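Local coordinates for conserved hypothetical protein TM0613 (Thermotoga maritima, PDB 1O3U), which is of unknown function but belongs to the HEPN family and folds as an almost wholly helical domain that assembles as a dimer, at residues A[42-54]-A[121-135]. Sequence-based numbering, arbitrary orientation.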
loop_
_atom_site.group_PDB
_atom_site.type_symbol
_atom_site.label_atom_id
_atom_site.label_comp_id
_atom_site.label_asym_id
_atom_site.label_seq_id
_atom_site.Cartn_x
_atom_site.Cartn_y
_atom_site.Cartn_z
ATOM N N ALA A 42 3.936 -0.446 4.970
ATOM C CA ALA A 42 4.029 -1.647 5.804
ATOM C C ALA A 42 3.862 -1.258 7.271
ATOM O O ALA A 42 3.129 -1.915 8.003
ATOM C CB ALA A 42 5.324 -2.314 5.604
ATOM N N ALA A 43 4.537 -0.184 7.691
ATOM C CA ALA A 43 4.499 0.229 9.113
ATOM C C ALA A 43 3.078 0.718 9.476
ATOM O O ALA A 43 2.525 0.383 10.521
ATOM C CB ALA A 43 5.509 1.304 9.368
ATOM N N GLU A 44 2.503 1.521 8.606
ATOM C CA GLU A 44 1.106 1.959 8.756
ATOM C C GLU A 44 0.116 0.813 8.945
ATOM O O GLU A 44 -0.728 0.809 9.868
ATOM C CB GLU A 44 0.707 2.804 7.532
ATOM C CG GLU A 44 1.380 4.136 7.483
ATOM C CD GLU A 44 0.904 5.021 6.344
ATOM O OE1 GLU A 44 -0.287 4.876 5.888
ATOM O OE2 GLU A 44 1.734 5.899 5.961
ATOM N N LYS A 45 0.196 -0.171 8.064
ATOM C CA LYS A 45 -0.712 -1.291 8.100
ATOM C C LYS A 45 -0.515 -2.114 9.393
ATOM O O LYS A 45 -1.489 -2.583 9.968
ATOM C CB LYS A 45 -0.579 -2.141 6.837
ATOM C CG LYS A 45 -1.103 -1.445 5.559
ATOM C CD LYS A 45 -1.147 -2.376 4.378
ATOM C CE LYS A 45 -1.663 -1.710 3.093
ATOM N NZ LYS A 45 -0.614 -1.234 2.158
ATOM N N ALA A 46 0.732 -2.260 9.849
ATOM C CA ALA A 46 1.051 -3.071 11.028
ATOM C C ALA A 46 0.362 -2.422 12.247
ATOM O O ALA A 46 -0.310 -3.085 13.032
ATOM C CB ALA A 46 2.540 -3.129 11.255
ATOM N N VAL A 47 0.475 -1.120 12.374
ATOM C CA VAL A 47 -0.137 -0.450 13.538
ATOM C C VAL A 47 -1.671 -0.502 13.486
ATOM O O VAL A 47 -2.344 -0.710 14.510
ATOM C CB VAL A 47 0.362 0.992 13.692
ATOM C CG1 VAL A 47 -0.271 1.646 14.919
ATOM C CG2 VAL A 47 1.883 1.046 13.792
ATOM N N LYS A 48 -2.240 -0.333 12.301
ATOM C CA LYS A 48 -3.685 -0.480 12.119
ATOM C C LYS A 48 -4.213 -1.867 12.530
ATOM O O LYS A 48 -5.355 -1.989 13.007
ATOM C CB LYS A 48 -4.087 -0.213 10.676
ATOM C CG LYS A 48 -3.970 1.205 10.281
ATOM C CD LYS A 48 -4.456 1.373 8.833
ATOM C CE LYS A 48 -4.124 2.758 8.303
ATOM N N ALA A 49 -3.393 -2.902 12.334
ATOM C CA ALA A 49 -3.763 -4.255 12.760
ATOM C C ALA A 49 -4.008 -4.293 14.279
ATOM O O ALA A 49 -4.910 -4.986 14.735
ATOM C CB ALA A 49 -2.690 -5.260 12.367
ATOM N N VAL A 50 -3.259 -3.488 15.045
ATOM C CA VAL A 50 -3.464 -3.416 16.504
ATOM C C VAL A 50 -4.797 -2.739 16.848
ATOM O O VAL A 50 -5.548 -3.207 17.729
ATOM C CB VAL A 50 -2.327 -2.682 17.236
ATOM C CG1 VAL A 50 -2.550 -2.732 18.746
ATOM C CG2 VAL A 50 -0.947 -3.292 16.879
ATOM N N PHE A 51 -5.053 -1.597 16.218
ATOM C CA PHE A 51 -6.363 -0.960 16.327
ATOM C C PHE A 51 -7.500 -1.909 15.972
ATOM O O PHE A 51 -8.466 -1.954 16.717
ATOM C CB PHE A 51 -6.468 0.333 15.509
ATOM C CG PHE A 51 -5.690 1.466 16.090
ATOM C CD1 PHE A 51 -4.344 1.625 15.800
ATOM C CD2 PHE A 51 -6.299 2.371 16.953
ATOM C CE1 PHE A 51 -3.602 2.687 16.336
ATOM C CE2 PHE A 51 -5.562 3.426 17.507
ATOM C CZ PHE A 51 -4.198 3.563 17.198
ATOM N N GLN A 52 -7.387 -2.679 14.885
ATOM C CA GLN A 52 -8.475 -3.561 14.448
ATOM C C GLN A 52 -8.745 -4.637 15.510
ATOM O O GLN A 52 -9.874 -4.906 15.830
ATOM C CB GLN A 52 -8.197 -4.251 13.109
ATOM C CG GLN A 52 -9.493 -4.831 12.496
ATOM C CD GLN A 52 -9.276 -5.899 11.407
ATOM O OE1 GLN A 52 -8.253 -5.921 10.739
ATOM N NE2 GLN A 52 -10.273 -6.777 11.228
ATOM N N ARG A 53 -7.692 -5.237 16.042
ATOM C CA ARG A 53 -7.835 -6.242 17.108
ATOM C C ARG A 53 -8.483 -5.647 18.366
ATOM O O ARG A 53 -9.299 -6.296 19.013
ATOM C CB ARG A 53 -6.488 -6.848 17.457
ATOM C CG ARG A 53 -6.500 -7.838 18.630
ATOM C CD ARG A 53 -7.134 -9.162 18.346
ATOM N NE ARG A 53 -7.228 -9.962 19.582
ATOM C CZ ARG A 53 -8.122 -10.897 19.812
ATOM N NH1 ARG A 53 -9.043 -11.195 18.899
ATOM N NH2 ARG A 53 -8.103 -11.549 20.964
HETATM N N MSE A 54 -8.132 -4.411 18.699
HETATM C CA MSE A 54 -8.702 -3.747 19.852
HETATM C C MSE A 54 -10.117 -3.254 19.571
HETATM O O MSE A 54 -10.796 -2.876 20.488
HETATM C CB MSE A 54 -7.848 -2.550 20.291
HETATM C CG MSE A 54 -6.577 -2.943 20.978
HETATM SE SE MSE A 54 -6.855 -4.124 22.567
HETATM C CE MSE A 54 -8.131 -2.998 23.528
ATOM N N ALA A 121 10.626 -0.524 9.434
ATOM C CA ALA A 121 9.281 -1.023 9.197
ATOM C C ALA A 121 9.154 -2.457 9.750
ATOM O O ALA A 121 8.187 -2.804 10.420
ATOM C CB ALA A 121 8.965 -1.007 7.731
ATOM N N GLU A 122 10.152 -3.273 9.467
ATOM C CA GLU A 122 10.227 -4.585 10.037
ATOM C C GLU A 122 10.181 -4.625 11.578
ATOM O O GLU A 122 9.473 -5.453 12.157
ATOM C CB GLU A 122 11.463 -5.297 9.518
ATOM C CG GLU A 122 11.534 -6.770 9.910
ATOM C CD GLU A 122 12.412 -7.544 8.929
ATOM O OE1 GLU A 122 13.472 -7.008 8.521
ATOM O OE2 GLU A 122 12.041 -8.649 8.522
ATOM N N LYS A 123 10.928 -3.730 12.221
ATOM C CA LYS A 123 10.895 -3.572 13.646
ATOM C C LYS A 123 9.505 -3.255 14.166
ATOM O O LYS A 123 9.031 -3.857 15.132
ATOM C CB LYS A 123 11.903 -2.486 14.017
ATOM C CG LYS A 123 12.484 -2.565 15.311
ATOM C CD LYS A 123 13.840 -1.806 15.260
ATOM C CE LYS A 123 14.554 -1.868 16.524
ATOM N NZ LYS A 123 15.428 -0.687 16.694
ATOM N N ILE A 124 8.829 -2.314 13.502
ATOM C CA ILE A 124 7.483 -1.959 13.880
ATOM C C ILE A 124 6.519 -3.132 13.693
ATOM O O ILE A 124 5.663 -3.411 14.595
ATOM C CB ILE A 124 7.041 -0.682 13.125
ATOM C CG1 ILE A 124 7.801 0.535 13.675
ATOM C CG2 ILE A 124 5.533 -0.456 13.263
ATOM C CD1 ILE A 124 7.655 1.832 12.843
ATOM N N ILE A 125 6.615 -3.807 12.544
ATOM C CA ILE A 125 5.821 -5.009 12.311
ATOM C C ILE A 125 5.997 -6.055 13.441
ATOM O O ILE A 125 5.016 -6.568 13.955
ATOM C CB ILE A 125 6.130 -5.617 10.959
ATOM C CG1 ILE A 125 5.611 -4.716 9.849
ATOM C CG2 ILE A 125 5.589 -7.069 10.885
ATOM C CD1 ILE A 125 6.166 -5.116 8.434
ATOM N N ARG A 126 7.235 -6.335 13.833
ATOM C CA ARG A 126 7.536 -7.345 14.843
ATOM C C ARG A 126 7.056 -6.888 16.238
ATOM O O ARG A 126 6.527 -7.680 17.003
ATOM C CB ARG A 126 9.027 -7.641 14.836
ATOM C CG ARG A 126 9.478 -8.375 13.556
ATOM C CD ARG A 126 10.965 -8.645 13.498
ATOM N NE ARG A 126 11.293 -9.599 12.449
ATOM C CZ ARG A 126 12.523 -9.914 12.089
ATOM N NH1 ARG A 126 13.566 -9.373 12.690
ATOM N NH2 ARG A 126 12.710 -10.794 11.138
ATOM N N PHE A 127 7.155 -5.600 16.520
ATOM C CA PHE A 127 6.581 -5.039 17.761
ATOM C C PHE A 127 5.056 -5.225 17.828
ATOM O O PHE A 127 4.473 -5.675 18.877
ATOM C CB PHE A 127 6.889 -3.564 17.871
ATOM C CG PHE A 127 6.293 -2.930 19.094
ATOM C CD1 PHE A 127 6.882 -3.067 20.312
ATOM C CD2 PHE A 127 5.122 -2.183 18.996
ATOM C CE1 PHE A 127 6.321 -2.445 21.445
ATOM C CE2 PHE A 127 4.573 -1.585 20.102
ATOM C CZ PHE A 127 5.168 -1.719 21.321
ATOM N N CYS A 128 4.380 -4.847 16.747
ATOM C CA CYS A 128 2.948 -5.057 16.625
ATOM C C CYS A 128 2.570 -6.545 16.712
ATOM O O CYS A 128 1.579 -6.886 17.385
ATOM C CB CYS A 128 2.406 -4.449 15.340
ATOM S SG CYS A 128 2.544 -2.656 15.291
ATOM N N GLU A 129 3.345 -7.414 16.072
ATOM C CA GLU A 129 3.149 -8.885 16.215
ATOM C C GLU A 129 3.229 -9.309 17.686
ATOM O O GLU A 129 2.364 -10.036 18.189
ATOM C CB GLU A 129 4.162 -9.670 15.372
ATOM C CG GLU A 129 3.842 -9.689 13.909
ATOM C CD GLU A 129 4.886 -10.321 13.035
ATOM O OE1 GLU A 129 6.047 -10.463 13.496
ATOM O OE2 GLU A 129 4.542 -10.645 11.867
ATOM N N ASP A 130 4.248 -8.830 18.386
ATOM C CA ASP A 130 4.459 -9.128 19.792
ATOM C C ASP A 130 3.289 -8.653 20.646
ATOM O O ASP A 130 2.850 -9.370 21.544
ATOM C CB ASP A 130 5.768 -8.514 20.293
ATOM C CG ASP A 130 7.014 -9.233 19.743
ATOM O OD1 ASP A 130 6.868 -10.215 18.954
ATOM O OD2 ASP A 130 8.183 -8.890 20.082
ATOM N N LEU A 131 2.798 -7.450 20.360
ATOM C CA LEU A 131 1.608 -6.915 21.007
ATOM C C LEU A 131 0.348 -7.781 20.732
ATOM O O LEU A 131 -0.358 -8.187 21.685
ATOM C CB LEU A 131 1.386 -5.446 20.564
ATOM C CG LEU A 131 1.649 -4.325 21.551
ATOM C CD1 LEU A 131 1.167 -3.013 20.949
ATOM C CD2 LEU A 131 0.923 -4.614 22.948
ATOM N N LEU A 132 0.079 -8.090 19.462
ATOM C CA LEU A 132 -1.063 -8.906 19.074
ATOM C C LEU A 132 -1.037 -10.324 19.668
ATOM O O LEU A 132 -2.105 -10.907 19.926
ATOM C CB LEU A 132 -1.190 -8.996 17.567
ATOM C CG LEU A 132 -1.647 -7.687 16.933
ATOM C CD1 LEU A 132 -1.393 -7.668 15.447
ATOM C CD2 LEU A 132 -3.116 -7.482 17.218
ATOM N N SER A 133 0.162 -10.837 19.914
ATOM C CA SER A 133 0.335 -12.178 20.475
ATOM C C SER A 133 -0.091 -12.202 21.922
ATOM O O SER A 133 -0.323 -13.281 22.466
ATOM C CB SER A 133 1.797 -12.626 20.390
ATOM O OG SER A 133 2.174 -12.781 19.028
ATOM N N ARG A 134 -0.138 -11.019 22.539
ATOM C CA ARG A 134 -0.387 -10.869 23.955
ATOM C C ARG A 134 -1.762 -10.296 24.308
ATOM O O ARG A 134 -2.139 -10.319 25.479
ATOM C CB ARG A 134 0.722 -10.009 24.583
ATOM C CG ARG A 134 1.990 -10.777 24.909
ATOM C CD ARG A 134 3.159 -9.886 25.300
ATOM N N ILE A 135 -2.485 -9.753 23.322
ATOM C CA ILE A 135 -3.824 -9.228 23.533
ATOM C C ILE A 135 -4.764 -10.126 22.727
ATOM O O ILE A 135 -5.767 -10.613 23.238
ATOM C CB ILE A 135 -3.937 -7.710 23.164
ATOM C CG1 ILE A 135 -3.815 -7.465 21.660
ATOM C CG2 ILE A 135 -2.899 -6.875 23.941
ATOM C CD1 ILE A 135 -3.713 -6.011 21.259
ATOM O OXT ILE A 135 -4.521 -10.482 21.567
#
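Ala46 sits in the close-packed half of the seam between helices 32-54 and 104-132, its methyl pressed against Ile125, with CB 3.7 Å from Ile125 CG1. The segments illustrate how small residues let two parallel helices draw close: the axes approach to 8.6 Å at an angle of only 10°. Ala42, Ala43, Ala46 and Ala49 form the shallow face, and larger side chains of the partner fill it. Ile125, its CG1 anti to the carbonyl carbon (chi1 -69°), lays CG1 on Ala46 and CD1 on Ala42; Ile124 reaches Ala43 with CD1 and meets Val47 CG2 with its own CG2 branch. One turn beyond Ile124, Cys128 sets its sulfur in the hollow edged by Ala46, Val47 and Val50, SG lying 3.7 Å from Ala46 O. Farther along, where the backbones part, the bump comes from helix 32-54: Val50 turns CG2 to Cys128 and CG1 toward Leu131 and Ile135. Leu132 forks over Ala49 and Arg53, CD1 on Ala49 CB and CD2 tight against Arg53 CB at 3.4 Å. Leu87 of helix 78-88 covers Ala43 and Ile124, whereas Met13 of helix 11-28 packs on Leu132, placing the seam within the helical bundle of the HEPN domain. At the chain terminus Ile135 CD1 meets the selenium of Met54, and Arg53 runs past Ile135 in the opposite direction to a salt bridge whose NE to OXT hydrogen bond is weak at 3.4 Å; an equally long, weak but nearly straight (175°) hydrogen bond joins Arg53 NH2 to Ile135 O. Cohesion is therefore essentially apolar, and charge pairing at the exposed end of the contact probably adds only a loose tether for the C-terminal carboxylate.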